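Tail fiber protein (Acinetobacter phage AM24, PDB 5W5P) probably recognises and degrades the capsular polysaccharide of Acinetobacter baumannii as the phage's trimeric tailspike. Local coordinates at residues Leu37-Phe42 against Arg46-Ile51; Lys444-Thr447 against Thr452-Leu455; Gly469-Ala474 against Ala597-Ser602. One frame throughout, in Å; residues are numbered along the deposited sequence.

The three contacts follow one another along the chain and mark both ends of an elongated spike. Interaction 1 lies near the N-terminus; its centre is about 85 Å from that of interaction 2 and about 106 Å from that of interaction 3, with the chain's centre between. Parallel strands of the beta-helix type fill the interval. Interactions 2 and 3 share the C-terminal part, centres about 26 Å and nearest atoms about 7 Å apart, and are related through neighbouring strands 451-461 and 598-608 of one antiparallel sheet, without touching. All three reach a second subunit. A zinc ion sits about 9 Å from the side chain of Leu39 in interaction 1.

Interaction 1 (Leu37-Phe42 against Arg46-Ile51); sequences LKLKTF and RNFKPI
Leu39 and Phe48 form the apolar half of this contact, their side chains crossing at about a right angle. Both leucine methyls take part: CD1 lies over one face of the phenyl ring, 3.9 Å from Phe48 CD2, while Leu39 CD2 reaches Phe48 CB at 3.8 Å. The torsions direct the two groups to one another. In Leu39, CG stands opposite the carbonyl carbon (chi1 -57°), whereas Phe48 swings its ring opposite its own backbone N (chi1 177°). Val57 of strand 56-59 touches both side chains and extends this apolar cluster toward the neighbouring antiparallel sheet.

The short helix 42-46 runs from the end of one segment to the start of the other, with Thr41 as its N-cap. One helical i to i+4 bond joins them, Arg46 N donating to Phe42 O at 3.1 Å, with an N-H...O angle of 169°. From its CA the Arg46 side chain, extended from CG to NE, runs back toward Phe42: Arg46 CG passes 3.6 Å from Phe42 O, and Arg46 NH1 comes within 3.9 Å of Phe42 CB. The guanidinium meets Phe42 obliquely, and its charge is taken up elsewhere, by salt bridges from NE to Asp84 and from NH2 to Asp86. These two carboxylates probably fix its rotation, while Leu90 of strand 89-91 touches both Phe42 and Arg46.

Interaction 2 (Lys444-Thr447 against Thr452-Leu455); sequences KLHT and TFDL
His446 and Phe453 meet as a T-shaped pair: the phenyl ring turns its edge to the face of the imidazole. The ring centroids are 4.8 Å apart and the planes stand at 76°, which sets the pair well apart from a parallel-displaced stack. Phe453 CE1 lies 3.4 Å above the imidazole plane, over its centre, while the shortest atom pair is Phe453 CD1 to His446 CE1, also 3.4 Å. The CD1-CE1 side of the phenyl ring therefore does the touching. On the opposite imidazole face Thr447 CG2 sits 3.6 Å above the plane but displaced toward the rim, and the ring is sandwiched between a methyl and an aromatic edge.

With CG of His446 between its backbone N and carbonyl carbon (chi1 73°), the imidazole is turned toward strand 451-461; CG of Phe453 stands opposite its carbonyl carbon, beside the backbone N, and the end of the ring reaches back to the imidazole. Phe453 belongs to strand 451-461, an outermost strand of the C-terminal antiparallel sheet within this chain, and His446 to the loop leading into that strand, so the contact folds the loop back on the strand's start.

Next come the bonds that position the imidazole. His446 ND1 bonds to Val451 O, just before the 452-455 segment, and NE2 to the backbone N of His446 of a second subunit. Both ring nitrogens are thus engaged, one within the chain and one across the trimer interface. Thr452 OG1 bonds to Lys444 N of that second subunit, and Asp454 OD2 forms a salt bridge with its Arg438.

Interaction 3 (Gly469-Ala474 against Ala597-Ser602); sequences GVHTVA and AKVFSS
Strands 470-474 and 598-602 run nearly parallel, their N-to-C directions 21° apart and their axes 7.2 Å apart at closest approach, too wide for backbone pairing, and side chains bridge the gap. His471 offers one ring face to Val599: CG2 of Val599 stands 3.6 Å from the centroid of the His471 imidazole and 20° off the ring normal, a CH-pi contact. That methyl is offset toward the rim and lies nearest His471 CE1, at 3.4 Å. In-chain bonding probably fixes the ring's turn: ND1 of His471 donates to Thr472 O at 3.0 Å, that oxygen close to the ring plane but the donor well above the carbonyl plane, and NE2 bonds to Ser462.

Val473 and Ser601 have the nearest CA atoms of the two strands, 6.5 Å apart. Ser601 OG, opposite its carbonyl carbon (chi1 -65°), donates to Val473 O at 2.7 Å, in the carbonyl plane and on a lone pair. Val473 CG1 also meets Val599 CG1 at 4.5 Å, and Met500 touches both Val473 and Ser601. Apolar contacts, one onto an imidazole whose nitrogens both have partners, thus join the two C-terminal sheets alongside a buried hydroxyl that satisfies a main-chain carbonyl.

Interaction 1 (Leu37-Phe42 against Arg46-Ile51)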
ATOM      1  N   LEU A  37     -45.936 -25.595 -25.872  1.00 49.77           N
ATOM      2  CA  LEU A  37     -46.112 -24.808 -24.659  1.00 48.74           C
ATOM      3  C   LEU A  37     -46.274 -25.675 -23.420  1.00 46.40           C
ATOM      4  O   LEU A  37     -46.529 -25.142 -22.334  1.00 46.34           O
ATOM      5  CB  LEU A  37     -47.332 -23.888 -24.798  1.00 51.23           C
ATOM      6  CG  LEU A  37     -47.548 -23.211 -26.153  1.00 50.56           C
ATOM      7  CD1 LEU A  37     -48.872 -22.475 -26.175  1.00 45.32           C
ATOM      8  CD2 LEU A  37     -46.393 -22.260 -26.457  1.00 43.52           C
ATOM      9  N   LYS A  38     -46.152 -26.998 -23.561  1.00 47.13           N
ATOM     10  CA  LYS A  38     -46.351 -27.938 -22.464  1.00 51.03           C
ATOM     11  C   LYS A  38     -45.076 -28.701 -22.122  1.00 52.74           C
ATOM     12  O   LYS A  38     -45.148 -29.758 -21.485  1.00 56.98           O
ATOM     13  CB  LYS A  38     -47.467 -28.929 -22.803  1.00 53.69           C
ATOM     14  CG  LYS A  38     -48.742 -28.305 -23.340  1.00 53.18           C
ATOM     15  CD  LYS A  38     -49.687 -29.389 -23.832  1.00 53.02           C
ATOM     16  CE  LYS A  38     -51.124 -28.917 -23.842  1.00 54.90           C
ATOM     17  NZ  LYS A  38     -52.067 -30.051 -24.061  1.00 57.21           N
ATOM     18  N   LEU A  39     -43.913 -28.192 -22.531  1.00 49.34           N
ATOM     19  CA  LEU A  39     -42.636 -28.873 -22.330  1.00 48.22           C
ATOM     20  C   LEU A  39     -42.107 -28.523 -20.944  1.00 49.72           C
ATOM     21  O   LEU A  39     -41.395 -27.534 -20.749  1.00 46.64           O
ATOM     22  CB  LEU A  39     -41.646 -28.486 -23.421  1.00 44.36           C
ATOM     23  CG  LEU A  39     -42.110 -28.753 -24.849  1.00 45.51           C
ATOM     24  CD1 LEU A  39     -41.083 -28.254 -25.843  1.00 42.45           C
ATOM     25  CD2 LEU A  39     -42.368 -30.237 -25.047  1.00 45.98           C
ATOM     26  N   LYS A  40     -42.456 -29.352 -19.964  1.00 50.62           N
ATOM     27  CA  LYS A  40     -42.093 -29.076 -18.581  1.00 50.17           C
ATOM     28  C   LYS A  40     -40.697 -29.585 -18.233  1.00 50.03           C
ATOM     29  O   LYS A  40     -39.922 -28.872 -17.587  1.00 43.33           O
ATOM     30  CB  LYS A  40     -43.132 -29.686 -17.635  1.00 48.75           C
ATOM     31  CG  LYS A  40     -42.698 -29.705 -16.183  1.00 46.33           C
ATOM     32  CD  LYS A  40     -43.738 -30.343 -15.293  1.00 48.07           C
ATOM     33  CE  LYS A  40     -43.550 -29.919 -13.841  1.00 54.66           C
ATOM     34  NZ  LYS A  40     -43.714 -31.082 -12.915  1.00 56.30           N
ATOM     35  N   THR A  41     -40.358 -30.798 -18.663  1.00 47.92           N
ATOM     36  CA  THR A  41     -39.113 -31.457 -18.286  1.00 48.17           C
ATOM     37  C   THR A  41     -38.259 -31.744 -19.518  1.00 49.62           C
ATOM     38  O   THR A  41     -38.688 -31.569 -20.661  1.00 52.79           O
ATOM     39  CB  THR A  41     -39.393 -32.765 -17.535  1.00 50.16           C
ATOM     40  OG1 THR A  41     -39.966 -33.720 -18.439  1.00 53.14           O
ATOM     41  CG2 THR A  41     -40.357 -32.525 -16.380  1.00 46.45           C
ATOM     42  N   PHE A  42     -37.024 -32.189 -19.265  1.00 49.83           N
ATOM     43  CA  PHE A  42     -36.124 -32.573 -20.350  1.00 48.50           C
ATOM     44  C   PHE A  42     -36.687 -33.737 -21.152  1.00 49.28           C
ATOM     45  O   PHE A  42     -36.486 -33.807 -22.369  1.00 53.11           O
ATOM     46  CB  PHE A  42     -34.747 -32.950 -19.792  1.00 48.71           C
ATOM     47  CG  PHE A  42     -33.804 -31.787 -19.617  1.00 46.93           C
ATOM     48  CD1 PHE A  42     -34.279 -30.491 -19.488  1.00 44.65           C
ATOM     49  CD2 PHE A  42     -32.433 -32.002 -19.567  1.00 44.85           C
ATOM     50  CE1 PHE A  42     -33.400 -29.431 -19.318  1.00 43.74           C
ATOM     51  CE2 PHE A  42     -31.550 -30.947 -19.400  1.00 43.88           C
ATOM     52  CZ  PHE A  42     -32.034 -29.660 -19.277  1.00 41.65           C
ATOM     53  N   ARG A  46     -37.174 -34.180 -25.359  1.00 52.54           N
ATOM     54  CA  ARG A  46     -36.656 -35.300 -26.144  1.00 55.33           C
ATOM     55  C   ARG A  46     -37.769 -36.056 -26.857  1.00 58.55           C
ATOM     56  O   ARG A  46     -37.525 -36.682 -27.895  1.00 62.04           O
ATOM     57  CB  ARG A  46     -35.863 -36.254 -25.248  1.00 52.36           C
ATOM     58  CG  ARG A  46     -34.528 -35.695 -24.769  1.00 47.61           C
ATOM     59  CD  ARG A  46     -33.671 -36.775 -24.129  1.00 46.53           C
ATOM     60  NE  ARG A  46     -32.416 -36.237 -23.627  1.00 47.33           N
ATOM     61  CZ  ARG A  46     -32.193 -35.930 -22.353  1.00 51.60           C
ATOM     62  NH1 ARG A  46     -33.144 -36.114 -21.447  1.00 55.92           N
ATOM     63  NH2 ARG A  46     -31.021 -35.438 -21.981  1.00 51.17           N
ATOM     64  N   ASN A  47     -38.987 -36.019 -26.321  1.00 58.28           N
ATOM     65  CA  ASN A  47     -40.128 -36.655 -26.967  1.00 58.42           C
ATOM     66  C   ASN A  47     -40.875 -35.717 -27.905  1.00 57.10           C
ATOM     67  O   ASN A  47     -41.804 -36.158 -28.589  1.00 58.80           O
ATOM     68  CB  ASN A  47     -41.097 -37.198 -25.911  1.00 56.21           C
ATOM     69  CG  ASN A  47     -40.581 -38.452 -25.242  1.00 55.85           C
ATOM     70  OD1 ASN A  47     -41.016 -39.558 -25.553  1.00 59.06           O
ATOM     71  ND2 ASN A  47     -39.635 -38.287 -24.328  1.00 55.77           N
ATOM     72  N   PHE A  48     -40.491 -34.446 -27.954  1.00 57.14           N
ATOM     73  CA  PHE A  48     -41.152 -33.454 -28.788  1.00 56.19           C
ATOM     74  C   PHE A  48     -40.459 -33.355 -30.140  1.00 61.29           C
ATOM     75  O   PHE A  48     -39.229 -33.426 -30.232  1.00 64.25           O
ATOM     76  CB  PHE A  48     -41.144 -32.097 -28.083  1.00 53.56           C
ATOM     77  CG  PHE A  48     -41.739 -30.983 -28.894  1.00 54.63           C
ATOM     78  CD1 PHE A  48     -43.099 -30.948 -29.159  1.00 54.01           C
ATOM     79  CD2 PHE A  48     -40.941 -29.957 -29.375  1.00 54.42           C
ATOM     80  CE1 PHE A  48     -43.651 -29.916 -29.897  1.00 55.25           C
ATOM     81  CE2 PHE A  48     -41.486 -28.920 -30.113  1.00 53.75           C
ATOM     82  CZ  PHE A  48     -42.843 -28.899 -30.373  1.00 53.86           C
ATOM     83  N   LYS A  49     -41.257 -33.202 -31.193  1.00 64.46           N
ATOM     84  CA  LYS A  49     -40.736 -33.004 -32.536  1.00 63.67           C
ATOM     85  C   LYS A  49     -40.988 -31.571 -32.976  1.00 63.38           C
ATOM     86  O   LYS A  49     -42.114 -31.077 -32.826  1.00 65.51           O
ATOM     87  CB  LYS A  49     -41.386 -33.985 -33.522  1.00 62.64           C
ATOM     88  CG  LYS A  49     -41.022 -35.443 -33.262  1.00 65.31           C
ATOM     89  CD  LYS A  49     -41.971 -36.406 -33.962  1.00 69.82           C
ATOM     90  CE  LYS A  49     -41.835 -36.319 -35.474  1.00 74.86           C
ATOM     91  NZ  LYS A  49     -42.785 -37.226 -36.180  1.00 79.16           N
ATOM     92  N   PRO A  50     -39.984 -30.873 -33.502  1.00 58.29           N
ATOM     93  CA  PRO A  50     -40.179 -29.463 -33.858  1.00 56.14           C
ATOM     94  C   PRO A  50     -41.155 -29.306 -35.011  1.00 55.35           C
ATOM     95  O   PRO A  50     -41.241 -30.151 -35.905  1.00 57.17           O
ATOM     96  CB  PRO A  50     -38.773 -28.999 -34.256  1.00 52.66           C
ATOM     97  CG  PRO A  50     -38.078 -30.245 -34.687  1.00 53.26           C
ATOM     98  CD  PRO A  50     -38.624 -31.343 -33.820  1.00 55.27           C
ATOM     99  N   ILE A  51     -41.898 -28.205 -34.980  1.00 55.69           N
ATOM    100  CA  ILE A  51     -42.867 -27.944 -36.035  1.00 61.70           C
ATOM    101  C   ILE A  51     -42.234 -27.223 -37.226  1.00 68.17           C
ATOM    102  O   ILE A  51     -42.655 -27.434 -38.367  1.00 75.16           O
ATOM    103  CB  ILE A  51     -44.069 -27.158 -35.483  1.00 62.32           C
ATOM    104  CG1 ILE A  51     -43.620 -25.829 -34.886  1.00 64.24           C
ATOM    105  CG2 ILE A  51     -44.797 -27.974 -34.426  1.00 59.46           C
ATOM    106  CD1 ILE A  51     -44.770 -24.938 -34.489  1.00 67.74           C
TER

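Interaction 2 (Lys444-Thr447 against Thr452-Leu455)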
ATOM      1  N   LYS A 444      17.903   3.354  18.827  1.00 42.33           N
ATOM      2  CA  LYS A 444      16.962   4.463  18.761  1.00 39.06           C
ATOM      3  C   LYS A 444      17.495   5.490  17.772  1.00 39.93           C
ATOM      4  O   LYS A 444      18.634   5.948  17.909  1.00 38.54           O
ATOM      5  CB  LYS A 444      16.759   5.096  20.142  1.00 36.05           C
ATOM      6  CG  LYS A 444      15.891   6.351  20.131  1.00 38.04           C
ATOM      7  CD  LYS A 444      15.951   7.111  21.454  1.00 40.34           C
ATOM      8  CE  LYS A 444      14.871   6.641  22.420  1.00 46.92           C
ATOM      9  NZ  LYS A 444      13.503   7.012  21.937  1.00 51.52           N
ATOM     10  N   LEU A 445      16.684   5.831  16.769  1.00 41.63           N
ATOM     11  CA  LEU A 445      17.099   6.810  15.770  1.00 39.04           C
ATOM     12  C   LEU A 445      17.423   8.143  16.433  1.00 37.16           C
ATOM     13  O   LEU A 445      16.770   8.546  17.400  1.00 39.94           O
ATOM     14  CB  LEU A 445      15.999   6.989  14.719  1.00 39.05           C
ATOM     15  CG  LEU A 445      16.419   7.501  13.336  1.00 37.85           C
ATOM     16  CD1 LEU A 445      17.434   6.568  12.696  1.00 39.30           C
ATOM     17  CD2 LEU A 445      15.207   7.679  12.428  1.00 36.39           C
ATOM     18  N   HIS A 446      18.445   8.831  15.908  1.00 36.93           N
ATOM     19  CA  HIS A 446      18.919  10.060  16.547  1.00 37.16           C
ATOM     20  C   HIS A 446      17.855  11.146  16.551  1.00 37.94           C
ATOM     21  O   HIS A 446      17.872  12.025  17.421  1.00 40.84           O
ATOM     22  CB  HIS A 446      20.192  10.567  15.862  1.00 36.15           C
ATOM     23  CG  HIS A 446      19.962  11.181  14.516  1.00 37.51           C
ATOM     24  ND1 HIS A 446      19.537  12.483  14.352  1.00 37.75           N
ATOM     25  CD2 HIS A 446      20.120  10.678  13.269  1.00 37.51           C
ATOM     26  CE1 HIS A 446      19.431  12.751  13.064  1.00 37.32           C
ATOM     27  NE2 HIS A 446      19.781  11.673  12.384  1.00 38.79           N
ATOM     28  N   THR A 447      16.925  11.100  15.593  1.00 34.98           N
ATOM     29  CA  THR A 447      15.854  12.090  15.537  1.00 36.90           C
ATOM     30  C   THR A 447      14.974  12.034  16.780  1.00 41.18           C
ATOM     31  O   THR A 447      14.542  13.073  17.290  1.00 43.36           O
ATOM     32  CB  THR A 447      15.013  11.871  14.282  1.00 39.39           C
ATOM     33  OG1 THR A 447      14.564  10.511  14.252  1.00 42.35           O
ATOM     34  CG2 THR A 447      15.838  12.154  13.032  1.00 33.27           C
ATOM     35  N   THR A 452      19.671  16.823  15.566  1.00 41.77           N
ATOM     36  CA  THR A 452      19.477  17.235  14.181  1.00 42.28           C
ATOM     37  C   THR A 452      20.813  17.637  13.572  1.00 42.68           C
ATOM     38  O   THR A 452      21.699  18.158  14.257  1.00 44.05           O
ATOM     39  CB  THR A 452      18.463  18.396  14.064  1.00 42.75           C
ATOM     40  OG1 THR A 452      18.351  18.811  12.695  1.00 41.94           O
ATOM     41  CG2 THR A 452      18.894  19.584  14.917  1.00 42.78           C
ATOM     42  N   PHE A 453      20.948  17.387  12.272  1.00 39.37           N
ATOM     43  CA  PHE A 453      22.184  17.631  11.547  1.00 39.51           C
ATOM     44  C   PHE A 453      22.004  18.776  10.561  1.00 39.94           C
ATOM     45  O   PHE A 453      20.930  18.958   9.980  1.00 40.35           O
ATOM     46  CB  PHE A 453      22.646  16.373  10.803  1.00 37.08           C
ATOM     47  CG  PHE A 453      23.178  15.306  11.707  1.00 38.35           C
ATOM     48  CD1 PHE A 453      22.316  14.522  12.454  1.00 34.35           C
ATOM     49  CD2 PHE A 453      24.542  15.091  11.819  1.00 43.50           C
ATOM     50  CE1 PHE A 453      22.801  13.541  13.294  1.00 36.12           C
ATOM     51  CE2 PHE A 453      25.039  14.105  12.659  1.00 44.24           C
ATOM     52  CZ  PHE A 453      24.167  13.329  13.398  1.00 38.83           C
ATOM     53  N   ASP A 454      23.067  19.558  10.392  1.00 38.74           N
ATOM     54  CA  ASP A 454      23.068  20.671   9.457  1.00 39.57           C
ATOM     55  C   ASP A 454      24.411  20.704   8.749  1.00 40.62           C
ATOM     56  O   ASP A 454      25.362  20.030   9.146  1.00 47.60           O
ATOM     57  CB  ASP A 454      22.796  22.007  10.155  1.00 44.31           C
ATOM     58  CG  ASP A 454      21.956  22.941   9.310  1.00 44.50           C
ATOM     59  OD1 ASP A 454      22.124  22.938   8.073  1.00 43.55           O
ATOM     60  OD2 ASP A 454      21.130  23.678   9.884  1.00 44.93           O
ATOM     61  N   LEU A 455      24.485  21.501   7.688  1.00 39.68           N
ATOM     62  CA  LEU A 455      25.679  21.523   6.859  1.00 41.63           C
ATOM     63  C   LEU A 455      25.642  22.748   5.956  1.00 44.39           C
ATOM     64  O   LEU A 455      24.570  23.275   5.643  1.00 45.80           O
ATOM     65  CB  LEU A 455      25.810  20.237   6.029  1.00 38.27           C
ATOM     66  CG  LEU A 455      24.961  20.054   4.766  1.00 39.04           C
ATOM     67  CD1 LEU A 455      25.506  18.913   3.916  1.00 37.24           C
ATOM     68  CD2 LEU A 455      23.509  19.800   5.122  1.00 37.02           C
TER

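Interaction 3 (Gly469-Ala474 against Ala597-Ser602)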
ATOM      1  N   GLY A 469      47.515  36.602  10.827  1.00 60.64           N
ATOM      2  CA  GLY A 469      47.571  35.173  11.039  1.00 57.04           C
ATOM      3  C   GLY A 469      46.290  34.539  11.532  1.00 56.18           C
ATOM      4  O   GLY A 469      46.236  33.309  11.652  1.00 55.37           O
ATOM      5  N   VAL A 470      45.261  35.328  11.827  1.00 57.08           N
ATOM      6  CA  VAL A 470      43.963  34.819  12.253  1.00 54.44           C
ATOM      7  C   VAL A 470      43.058  34.745  11.030  1.00 57.03           C
ATOM      8  O   VAL A 470      42.780  35.768  10.390  1.00 56.03           O
ATOM      9  CB  VAL A 470      43.343  35.698  13.348  1.00 52.92           C
ATOM     10  CG1 VAL A 470      41.997  35.136  13.774  1.00 53.16           C
ATOM     11  CG2 VAL A 470      44.284  35.793  14.539  1.00 52.43           C
ATOM     12  N   HIS A 471      42.597  33.538  10.709  1.00 57.07           N
ATOM     13  CA  HIS A 471      41.803  33.272   9.515  1.00 57.73           C
ATOM     14  C   HIS A 471      40.405  32.823   9.926  1.00 57.03           C
ATOM     15  O   HIS A 471      40.258  31.866  10.693  1.00 56.43           O
ATOM     16  CB  HIS A 471      42.474  32.207   8.644  1.00 58.66           C
ATOM     17  CG  HIS A 471      42.143  32.323   7.191  1.00 59.35           C
ATOM     18  ND1 HIS A 471      40.850  32.271   6.716  1.00 59.18           N
ATOM     19  CD2 HIS A 471      42.936  32.492   6.106  1.00 60.71           C
ATOM     20  CE1 HIS A 471      40.860  32.407   5.402  1.00 60.61           C
ATOM     21  NE2 HIS A 471      42.114  32.542   5.006  1.00 60.08           N
ATOM     22  N   THR A 472      39.387  33.520   9.428  1.00 54.51           N
ATOM     23  CA  THR A 472      38.013  33.112   9.677  1.00 55.66           C
ATOM     24  C   THR A 472      37.739  31.814   8.929  1.00 60.59           C
ATOM     25  O   THR A 472      38.044  31.697   7.739  1.00 62.33           O
ATOM     26  CB  THR A 472      37.041  34.203   9.222  1.00 56.21           C
ATOM     27  OG1 THR A 472      37.463  35.476   9.726  1.00 58.78           O
ATOM     28  CG2 THR A 472      35.633  33.910   9.710  1.00 56.10           C
ATOM     29  N   VAL A 473      37.179  30.828   9.623  1.00 56.44           N
ATOM     30  CA  VAL A 473      37.022  29.497   9.048  1.00 49.94           C
ATOM     31  C   VAL A 473      35.571  29.062   8.941  1.00 47.83           C
ATOM     32  O   VAL A 473      35.287  28.081   8.234  1.00 49.87           O
ATOM     33  CB  VAL A 473      37.831  28.447   9.837  1.00 50.30           C
ATOM     34  CG1 VAL A 473      39.303  28.611   9.526  1.00 55.86           C
ATOM     35  CG2 VAL A 473      37.540  28.534  11.338  1.00 47.92           C
ATOM     36  N   ALA A 474      34.641  29.765   9.575  1.00 45.65           N
ATOM     37  CA  ALA A 474      33.256  29.324   9.610  1.00 46.14           C
ATOM     38  C   ALA A 474      32.395  30.476  10.102  1.00 46.10           C
ATOM     39  O   ALA A 474      32.887  31.422  10.725  1.00 45.24           O
ATOM     40  CB  ALA A 474      33.075  28.093  10.505  1.00 48.88           C
ATOM     41  N   ALA A 597      44.581  31.277  -1.873  1.00 59.55           N
ATOM     42  CA  ALA A 597      43.756  32.474  -1.943  1.00 58.35           C
ATOM     43  C   ALA A 597      42.530  32.420  -1.045  1.00 54.68           C
ATOM     44  O   ALA A 597      41.910  33.462  -0.814  1.00 53.21           O
ATOM     45  CB  ALA A 597      43.308  32.730  -3.387  1.00 54.62           C
ATOM     46  N   LYS A 598      42.166  31.250  -0.528  1.00 53.93           N
ATOM     47  CA  LYS A 598      40.933  31.146   0.238  1.00 56.24           C
ATOM     48  C   LYS A 598      40.944  29.874   1.065  1.00 56.00           C
ATOM     49  O   LYS A 598      41.684  28.927   0.784  1.00 55.56           O
ATOM     50  CB  LYS A 598      39.702  31.154  -0.673  1.00 54.33           C
ATOM     51  CG  LYS A 598      39.696  30.030  -1.692  1.00 57.84           C
ATOM     52  CD  LYS A 598      38.636  30.261  -2.752  1.00 61.09           C
ATOM     53  CE  LYS A 598      38.998  29.584  -4.054  1.00 59.94           C
ATOM     54  NZ  LYS A 598      37.993  29.852  -5.114  1.00 58.80           N
ATOM     55  N   VAL A 599      40.094  29.870   2.085  1.00 54.27           N
ATOM     56  CA  VAL A 599      39.776  28.677   2.856  1.00 53.15           C
ATOM     57  C   VAL A 599      38.340  28.303   2.516  1.00 52.04           C
ATOM     58  O   VAL A 599      37.407  29.069   2.790  1.00 49.71           O
ATOM     59  CB  VAL A 599      39.961  28.902   4.362  1.00 54.49           C
ATOM     60  CG1 VAL A 599      39.399  27.725   5.148  1.00 46.03           C
ATOM     61  CG2 VAL A 599      41.433  29.110   4.676  1.00 47.97           C
ATOM     62  N   PHE A 600      38.164  27.136   1.893  1.00 51.00           N
ATOM     63  CA  PHE A 600      36.845  26.610   1.549  1.00 47.70           C
ATOM     64  C   PHE A 600      36.438  25.606   2.621  1.00 44.24           C
ATOM     65  O   PHE A 600      37.050  24.542   2.750  1.00 43.88           O
ATOM     66  CB  PHE A 600      36.865  25.964   0.166  1.00 46.63           C
ATOM     67  CG  PHE A 600      35.500  25.738  -0.416  1.00 47.06           C
ATOM     68  CD1 PHE A 600      34.682  26.807  -0.747  1.00 47.74           C
ATOM     69  CD2 PHE A 600      35.036  24.452  -0.632  1.00 48.05           C
ATOM     70  CE1 PHE A 600      33.415  26.591  -1.284  1.00 49.03           C
ATOM     71  CE2 PHE A 600      33.776  24.227  -1.173  1.00 46.73           C
ATOM     72  CZ  PHE A 600      32.966  25.297  -1.499  1.00 44.23           C
ATOM     73  N   SER A 601      35.411  25.936   3.389  1.00 43.79           N
ATOM     74  CA  SER A 601      35.045  25.165   4.567  1.00 42.90           C
ATOM     75  C   SER A 601      33.741  24.415   4.316  1.00 48.52           C
ATOM     76  O   SER A 601      32.715  25.030   4.007  1.00 46.57           O
ATOM     77  CB  SER A 601      34.918  26.076   5.783  1.00 43.07           C
ATOM     78  OG  SER A 601      36.175  26.646   6.117  1.00 47.37           O
ATOM     79  N   SER A 602      33.786  23.090   4.455  1.00 47.30           N
ATOM     80  CA  SER A 602      32.602  22.234   4.421  1.00 43.27           C
ATOM     81  C   SER A 602      32.225  21.919   5.866  1.00 42.40           C
ATOM     82  O   SER A 602      32.784  21.005   6.475  1.00 45.15           O
ATOM     83  CB  SER A 602      32.875  20.960   3.631  1.00 44.58           C
ATOM     84  OG  SER A 602      33.069  21.234   2.255  1.00 46.88           O
TER